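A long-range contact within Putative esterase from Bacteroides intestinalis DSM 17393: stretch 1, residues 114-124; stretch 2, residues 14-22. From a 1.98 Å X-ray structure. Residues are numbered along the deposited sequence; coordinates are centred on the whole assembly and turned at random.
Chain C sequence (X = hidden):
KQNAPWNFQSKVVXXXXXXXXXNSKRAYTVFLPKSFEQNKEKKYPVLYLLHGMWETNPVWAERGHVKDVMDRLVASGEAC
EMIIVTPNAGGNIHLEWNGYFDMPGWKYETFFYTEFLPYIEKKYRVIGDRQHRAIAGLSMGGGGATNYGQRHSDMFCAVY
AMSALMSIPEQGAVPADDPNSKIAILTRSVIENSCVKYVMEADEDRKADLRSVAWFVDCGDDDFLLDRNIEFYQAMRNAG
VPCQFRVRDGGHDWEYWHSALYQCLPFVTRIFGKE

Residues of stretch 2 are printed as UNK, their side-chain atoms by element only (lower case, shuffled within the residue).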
ATOM      1  N   THR C 114      34.398  -4.526  18.365  1.00 26.12           N
ATOM      2  CA  THR C 114      35.345  -4.022  19.368  1.00 27.93           C
ATOM      3  C   THR C 114      35.856  -2.641  19.014  1.00 27.02           C
ATOM      4  O   THR C 114      36.412  -1.960  19.868  1.00 28.51           O
ATOM      5  CB  THR C 114      36.566  -4.958  19.565  1.00 31.83           C
ATOM      6  OG1 THR C 114      37.375  -4.936  18.387  1.00 27.71           O
ATOM      7  CG2 THR C 114      36.120  -6.396  19.848  1.00 29.19           C
ATOM      8  N   GLU C 115      35.681  -2.224  17.761  1.00 24.63           N
ATOM      9  CA  GLU C 115      36.156  -0.904  17.332  1.00 25.67           C
ATOM     10  C   GLU C 115      35.029  -0.008  16.786  1.00 28.87           C
ATOM     11  O   GLU C 115      34.843   1.129  17.237  1.00 28.12           O
ATOM     12  CB  GLU C 115      37.243  -1.043  16.265  1.00 27.08           C
ATOM     13  CG  GLU C 115      38.554  -1.671  16.743  1.00 31.15           C
ATOM     14  CD  GLU C 115      39.596  -1.736  15.635  1.00 36.16           C
ATOM     15  OE1 GLU C 115      39.253  -2.158  14.507  1.00 34.36           O
ATOM     16  OE2 GLU C 115      40.759  -1.352  15.884  1.00 38.41           O
ATOM     17  N   PHE C 116      34.293  -0.510  15.799  1.00 26.57           N
ATOM     18  CA  PHE C 116      33.308   0.326  15.106  1.00 24.32           C
ATOM     19  C   PHE C 116      32.140   0.692  16.012  1.00 22.99           C
ATOM     20  O   PHE C 116      31.849   1.866  16.196  1.00 23.66           O
ATOM     21  CB  PHE C 116      32.793  -0.370  13.844  1.00 24.70           C
ATOM     22  CG  PHE C 116      31.919   0.508  12.979  1.00 23.65           C
ATOM     23  CD1 PHE C 116      32.444   1.618  12.349  1.00 21.45           C
ATOM     24  CD2 PHE C 116      30.573   0.213  12.798  1.00 26.09           C
ATOM     25  CE1 PHE C 116      31.649   2.428  11.539  1.00 24.76           C
ATOM     26  CE2 PHE C 116      29.762   1.019  11.991  1.00 24.25           C
ATOM     27  CZ  PHE C 116      30.299   2.128  11.364  1.00 22.37           C
ATOM     28  N   LEU C 117      31.487  -0.312  16.586  1.00 24.64           N
ATOM     29  CA  LEU C 117      30.280  -0.071  17.385  1.00 24.06           C
ATOM     30  C   LEU C 117      30.542   0.855  18.587  1.00 26.87           C
ATOM     31  O   LEU C 117      29.812   1.820  18.790  1.00 27.40           O
ATOM     32  CB  LEU C 117      29.679  -1.404  17.834  1.00 22.50           C
ATOM     33  CG  LEU C 117      28.304  -1.366  18.496  1.00 28.10           C
ATOM     34  CD1 LEU C 117      27.514  -2.604  18.139  1.00 27.77           C
ATOM     35  CD2 LEU C 117      28.453  -1.251  20.015  1.00 27.74           C
ATOM     36  N   PRO C 118      31.605   0.592  19.377  1.00 30.61           N
ATOM     37  CA  PRO C 118      31.857   1.518  20.492  1.00 27.33           C
ATOM     38  C   PRO C 118      32.142   2.950  20.045  1.00 24.88           C
ATOM     39  O   PRO C 118      31.672   3.890  20.684  1.00 29.94           O
ATOM     40  CB  PRO C 118      33.082   0.904  21.184  1.00 32.98           C
ATOM     41  CG  PRO C 118      32.976  -0.547  20.890  1.00 32.40           C
ATOM     42  CD  PRO C 118      32.425  -0.625  19.478  1.00 28.43           C
ATOM     43  N   TYR C 119      32.894   3.116  18.968  1.00 26.76           N
ATOM     44  CA  TYR C 119      33.233   4.444  18.469  1.00 27.41           C
ATOM     45  C   TYR C 119      31.993   5.199  17.978  1.00 29.80           C
ATOM     46  O   TYR C 119      31.820   6.381  18.273  1.00 28.60           O
ATOM     47  CB  TYR C 119      34.258   4.330  17.339  1.00 27.73           C
ATOM     48  CG  TYR C 119      34.353   5.533  16.415  1.00 28.57           C
ATOM     49  CD1 TYR C 119      33.610   5.583  15.258  1.00 32.08           C
ATOM     50  CD2 TYR C 119      35.218   6.592  16.682  1.00 35.81           C
ATOM     51  CE1 TYR C 119      33.693   6.650  14.392  1.00 33.73           C
ATOM     52  CE2 TYR C 119      35.314   7.682  15.802  1.00 32.63           C
ATOM     53  CZ  TYR C 119      34.535   7.692  14.661  1.00 37.18           C
ATOM     54  OH  TYR C 119      34.578   8.733  13.750  1.00 45.63           O
ATOM     55  N   ILE C 120      31.152   4.514  17.208  1.00 27.43           N
ATOM     56  CA  ILE C 120      29.947   5.118  16.656  1.00 26.39           C
ATOM     57  C   ILE C 120      28.985   5.526  17.767  1.00 25.44           C
ATOM     58  O   ILE C 120      28.462   6.647  17.781  1.00 25.87           O
ATOM     59  CB  ILE C 120      29.216   4.142  15.686  1.00 28.39           C
ATOM     60  CG1 ILE C 120      29.974   4.009  14.372  1.00 27.12           C
ATOM     61  CG2 ILE C 120      27.780   4.599  15.409  1.00 26.82           C
ATOM     62  CD1 ILE C 120      30.100   5.294  13.587  1.00 25.77           C
ATOM     63  N   GLU C 121      28.757   4.614  18.703  1.00 26.01           N
ATOM     64  CA  GLU C 121      27.696   4.811  19.683  1.00 27.76           C
ATOM     65  C   GLU C 121      28.060   5.854  20.722  1.00 31.69           C
ATOM     66  O   GLU C 121      27.177   6.452  21.328  1.00 29.77           O
ATOM     67  CB  GLU C 121      27.327   3.485  20.332  1.00 25.30           C
ATOM     68  CG  GLU C 121      26.655   2.582  19.317  1.00 24.25           C
ATOM     69  CD  GLU C 121      26.072   1.333  19.910  1.00 26.57           C
ATOM     70  OE1 GLU C 121      26.105   1.167  21.150  1.00 25.93           O
ATOM     71  OE2 GLU C 121      25.567   0.512  19.120  1.00 25.33           O
ATOM     72  N   LYS C 122      29.359   6.098  20.894  1.00 31.15           N
ATOM     73  CA  LYS C 122      29.827   7.213  21.705  1.00 28.37           C
ATOM     74  C   LYS C 122      29.776   8.529  20.929  1.00 27.29           C
ATOM     75  O   LYS C 122      29.265   9.530  21.416  1.00 30.10           O
ATOM     76  CB  LYS C 122      31.257   6.952  22.199  1.00 29.88           C
ATOM     77  CG  LYS C 122      31.915   8.153  22.860  1.00 35.93           C
ATOM     78  CD  LYS C 122      33.307   7.785  23.398  1.00 49.32           C
ATOM     79  CE  LYS C 122      34.036   9.002  23.955  1.00 54.07           C
ATOM     80  NZ  LYS C 122      35.409   8.658  24.457  1.00 60.62           N
ATOM     81  N   LYS C 123      30.289   8.526  19.707  1.00 26.60           N
ATOM     82  CA  LYS C 123      30.387   9.759  18.939  1.00 26.00           C
ATOM     83  C   LYS C 123      29.021  10.326  18.570  1.00 28.08           C
ATOM     84  O   LYS C 123      28.834  11.541  18.543  1.00 24.95           O
ATOM     85  CB  LYS C 123      31.203   9.526  17.670  1.00 26.90           C
ATOM     86  CG  LYS C 123      31.306  10.740  16.773  1.00 28.93           C
ATOM     87  CD  LYS C 123      32.523  10.617  15.867  1.00 36.55           C
ATOM     88  CE  LYS C 123      32.781  11.906  15.102  1.00 38.12           C
ATOM     89  NZ  LYS C 123      34.078  11.848  14.393  1.00 50.79           N
ATOM     90  N   TYR C 124      28.071   9.449  18.270  1.00 28.60           N
ATOM     91  CA  TYR C 124      26.773   9.915  17.768  1.00 30.18           C
ATOM     92  C   TYR C 124      25.661   9.698  18.789  1.00 28.21           C
ATOM     93  O   TYR C 124      24.479   9.625  18.432  1.00 29.21           O
ATOM     94  CB  TYR C 124      26.460   9.235  16.421  1.00 24.08           C
ATOM     95  CG  TYR C 124      27.499   9.567  15.378  1.00 23.69           C
ATOM     96  CD1 TYR C 124      27.589  10.852  14.852  1.00 26.04           C
ATOM     97  CD2 TYR C 124      28.424   8.619  14.952  1.00 25.07           C
ATOM     98  CE1 TYR C 124      28.548  11.180  13.927  1.00 24.87           C
ATOM     99  CE2 TYR C 124      29.399   8.942  14.023  1.00 25.55           C
ATOM    100  CZ  TYR C 124      29.453  10.224  13.508  1.00 29.73           C
ATOM    101  OH  TYR C 124      30.405  10.563  12.567  1.00 27.86           O
ATOM    102  N   UNK C  14      29.592  11.445   5.943  1.00 27.80           N
ATOM    103  CA  UNK C  14      30.519  10.362   5.630  1.00 29.06           C
ATOM    104  C   UNK C  14      31.877  10.643   6.286  1.00 30.66           C
ATOM    105  O   UNK C  14      32.437  11.722   6.128  1.00 31.32           O
ATOM    106  c   UNK C  14      30.680  10.182   4.109  1.00 30.30           C
ATOM    107  o   UNK C  14      29.476   9.611   3.570  1.00 36.36           O
ATOM    108  c   UNK C  14      31.850   9.253   3.788  1.00 26.66           C
ATOM    109  N   UNK C  15      32.389   9.677   7.038  1.00 29.16           N
ATOM    110  CA  UNK C  15      33.679   9.839   7.695  1.00 29.51           C
ATOM    111  C   UNK C  15      34.442   8.516   7.648  1.00 31.46           C
ATOM    112  O   UNK C  15      33.998   7.554   7.003  1.00 26.48           O
ATOM    113  c   UNK C  15      34.634  11.186   9.637  1.00 36.34           C
ATOM    114  o   UNK C  15      35.763  11.051   9.121  1.00 35.80           O
ATOM    115  c   UNK C  15      33.483  10.316   9.141  1.00 31.31           C
ATOM    116  o   UNK C  15      34.397  12.013  10.539  1.00 41.15           O
ATOM    117  N   UNK C  16      35.591   8.465   8.322  1.00 30.59           N
ATOM    118  CA  UNK C  16      36.371   7.230   8.376  1.00 30.30           C
ATOM    119  C   UNK C  16      36.893   6.971   9.777  1.00 31.52           C
ATOM    120  O   UNK C  16      37.194   7.897  10.521  1.00 35.15           O
ATOM    121  o   UNK C  16      38.575   8.149   7.898  1.00 41.63           O
ATOM    122  c   UNK C  16      37.580   7.249   7.404  1.00 34.11           C
ATOM    123  c   UNK C  16      37.158   7.694   6.025  1.00 31.53           C
ATOM    124  N   UNK C  17      36.977   5.693  10.122  1.00 32.15           N
ATOM    125  CA  UNK C  17      37.605   5.235  11.349  1.00 30.73           C
ATOM    126  C   UNK C  17      38.798   4.350  10.988  1.00 32.12           C
ATOM    127  O   UNK C  17      38.682   3.474  10.131  1.00 30.13           O
ATOM    128  c   UNK C  17      36.120   2.882  14.057  1.00 28.68           C
ATOM    129  c   UNK C  17      37.747   4.762  14.396  1.00 35.35           C
ATOM    130  c   UNK C  17      36.603   4.457  12.194  1.00 30.78           C
ATOM    131  c   UNK C  17      37.176   3.747  13.408  1.00 33.03           C
ATOM    132  N   UNK C  18      39.950   4.564  11.612  1.00 33.71           N
ATOM    133  CA  UNK C  18      41.059   3.650  11.341  1.00 31.67           C
ATOM    134  C   UNK C  18      40.967   2.402  12.206  1.00 27.94           C
ATOM    135  O   UNK C  18      40.892   2.491  13.422  1.00 31.31           O
ATOM    136  c   UNK C  18      42.419   4.309  11.556  1.00 35.89           C
ATOM    137  c   UNK C  18      45.641   1.582  10.763  1.00 34.33           C
ATOM    138  c   UNK C  18      44.204   2.711  12.331  1.00 34.08           C
ATOM    139  c   UNK C  18      45.244   1.828  12.076  1.00 41.40           C
ATOM    140  c   UNK C  18      43.566   3.371  11.289  1.00 35.25           C
ATOM    141  c   UNK C  18      43.957   3.104   9.988  1.00 33.60           C
ATOM    142  c   UNK C  18      45.000   2.219   9.724  1.00 35.47           C
ATOM    143  N   UNK C  19      40.975   1.234  11.573  1.00 29.74           N
ATOM    144  CA  UNK C  19      40.887  -0.026  12.306  1.00 26.34           C
ATOM    145  C   UNK C  19      42.265  -0.669  12.492  1.00 31.35           C
ATOM    146  O   UNK C  19      42.951  -0.960  11.509  1.00 28.34           O
ATOM    147  o   UNK C  19      40.055  -2.306  12.126  1.00 27.87           O
ATOM    148  c   UNK C  19      39.967  -0.999  11.579  1.00 25.12           C
ATOM    149  N   UNK C  20      42.640  -0.903  13.749  1.00 32.61           N
ATOM    150  CA  UNK C  20      43.859  -1.628  14.093  1.00 33.00           C
ATOM    151  C   UNK C  20      43.678  -3.113  13.817  1.00 36.19           C
ATOM    152  O   UNK C  20      44.607  -3.782  13.368  1.00 33.31           O
ATOM    153  c   UNK C  20      44.828   0.123  17.430  1.00 49.74           C
ATOM    154  c   UNK C  20      44.228  -1.418  15.566  1.00 34.14           C
ATOM    155  n   UNK C  20      46.685   1.779  17.698  1.00 67.92           N
ATOM    156  c   UNK C  20      45.223   1.531  17.857  1.00 48.19           C
ATOM    157  c   UNK C  20      44.755  -0.038  15.914  1.00 40.78           C
ATOM    158  N   UNK C  21      42.481  -3.628  14.099  1.00 28.36           N
ATOM    159  CA  UNK C  21      42.157  -5.020  13.783  1.00 31.66           C
ATOM    160  C   UNK C  21      42.369  -5.362  12.297  1.00 30.38           C
ATOM    161  O   UNK C  21      42.860  -6.446  11.961  1.00 31.12           O
ATOM    162  c   UNK C  21      40.317  -6.717  13.609  1.00 27.79           C
ATOM    163  c   UNK C  21      40.503  -5.297  15.649  1.00 31.84           C
ATOM    164  c   UNK C  21      40.696  -5.354  14.152  1.00 30.97           C
ATOM    165  N   UNK C  22      42.002  -4.437  11.411  1.00 26.21           N
ATOM    166  CA  UNK C  22      42.052  -4.677   9.969  1.00 28.70           C
ATOM    167  C   UNK C  22      43.262  -4.032   9.309  1.00 28.72           C
ATOM    168  O   UNK C  22      43.555  -4.311   8.149  1.00 28.15           O
ATOM    169  c   UNK C  22      39.458  -4.723   9.750  1.00 25.43           C
ATOM    170  c   UNK C  22      38.298  -3.960   9.065  1.00 23.92           C
ATOM    171  c   UNK C  22      40.786  -4.142   9.278  1.00 26.59           C
ATOM    172  c   UNK C  22      39.422  -6.202   9.417  1.00 24.21           C
TER

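Position 14 carries three side-chain atoms, one carbon bearing an oxygen and a carbon. CA-to-CB points away from the helix, and nothing on stretch 1 is touched: Thr14. At 15 the side chain is two carbons, the second holding two oxygens; CA-to-CB points toward the helix, and one of the oxygens lies near Lys123 NZ. This is Asp15. Its OD2 lies 3.9 Å from Lys123 NZ, a long salt bridge. The next position, 16, again has one carbon bearing an oxygen and a carbon, and CA-to-CB points away as strand alternation requires; only its backbone comes near, the carbonyl oxygen facing Tyr119 OH. It is Thr16. Thr16 O lies 4.2 Å from Tyr119 OH, and Thr16 N donates a 2.7 Å hydrogen bond to Asp15 OD1.

Position 17 turns back toward the helix with four carbons, forked at the second, and no polar atom; its branch carbons lie against the Tyr119 and Phe116 rings. It is Leu17. CD1 sits over one face of the Tyr119 ring, 4.0 Å from the ring centroid and 13° off the normal, a CH-pi contact; CD2 touches that ring too, and also reaches the edge of the Phe116 ring, 4.2 Å from CD1 of Phe116, and lies 3.8 Å from Glu115 O. At 18, one carbon leads to a six-carbon ring; CA-to-CB points away, and nothing on stretch 1 is touched: Phe18.

Position 19 has just one carbon and one oxygen, the oxygen close to a carboxylate of the helix. It is Ser19, whose OG donates to Glu115 OE1 at 2.5 Å. Position 20 shows four carbons in a row ending in nitrogen, the end leading away, while its backbone N faces a carboxylate oxygen of Glu115: Lys20. Its useful group here is the backbone, with N donating to Glu115 OE2 at 2.9 Å. Position 21 has one carbon carrying two others, three in all; its backbone N faces the same carboxylate, and a branch carbon nears Thr114. It is Val21. Its N gives Glu115 OE2 a weak hydrogen bond at 3.4 Å, and its CG2 lies 4.2 Å from Thr114 OG1. At 22, four carbons forked at the second touch nothing on stretch 1: Leu22. Leu22 N donates to Ser19 OG at 3.0 Å.

The contact works by dividing its tasks along the chain. The strand runs roughly antiparallel to the helix, at 142°, and its alternation presents Asp15 and Leu17 to the helix. Leu17 supplies the apolar center between Phe116 and Tyr119. Where the strand gives way to a turn, Glu115 gathers one hydroxyl and two backbone NH groups, so a single carboxylate holds that turn against the helix. The long Lys123–Asp15 pair adds a looser polar link at the other end.

Stretch 2 14-22: TDTLFSKVL
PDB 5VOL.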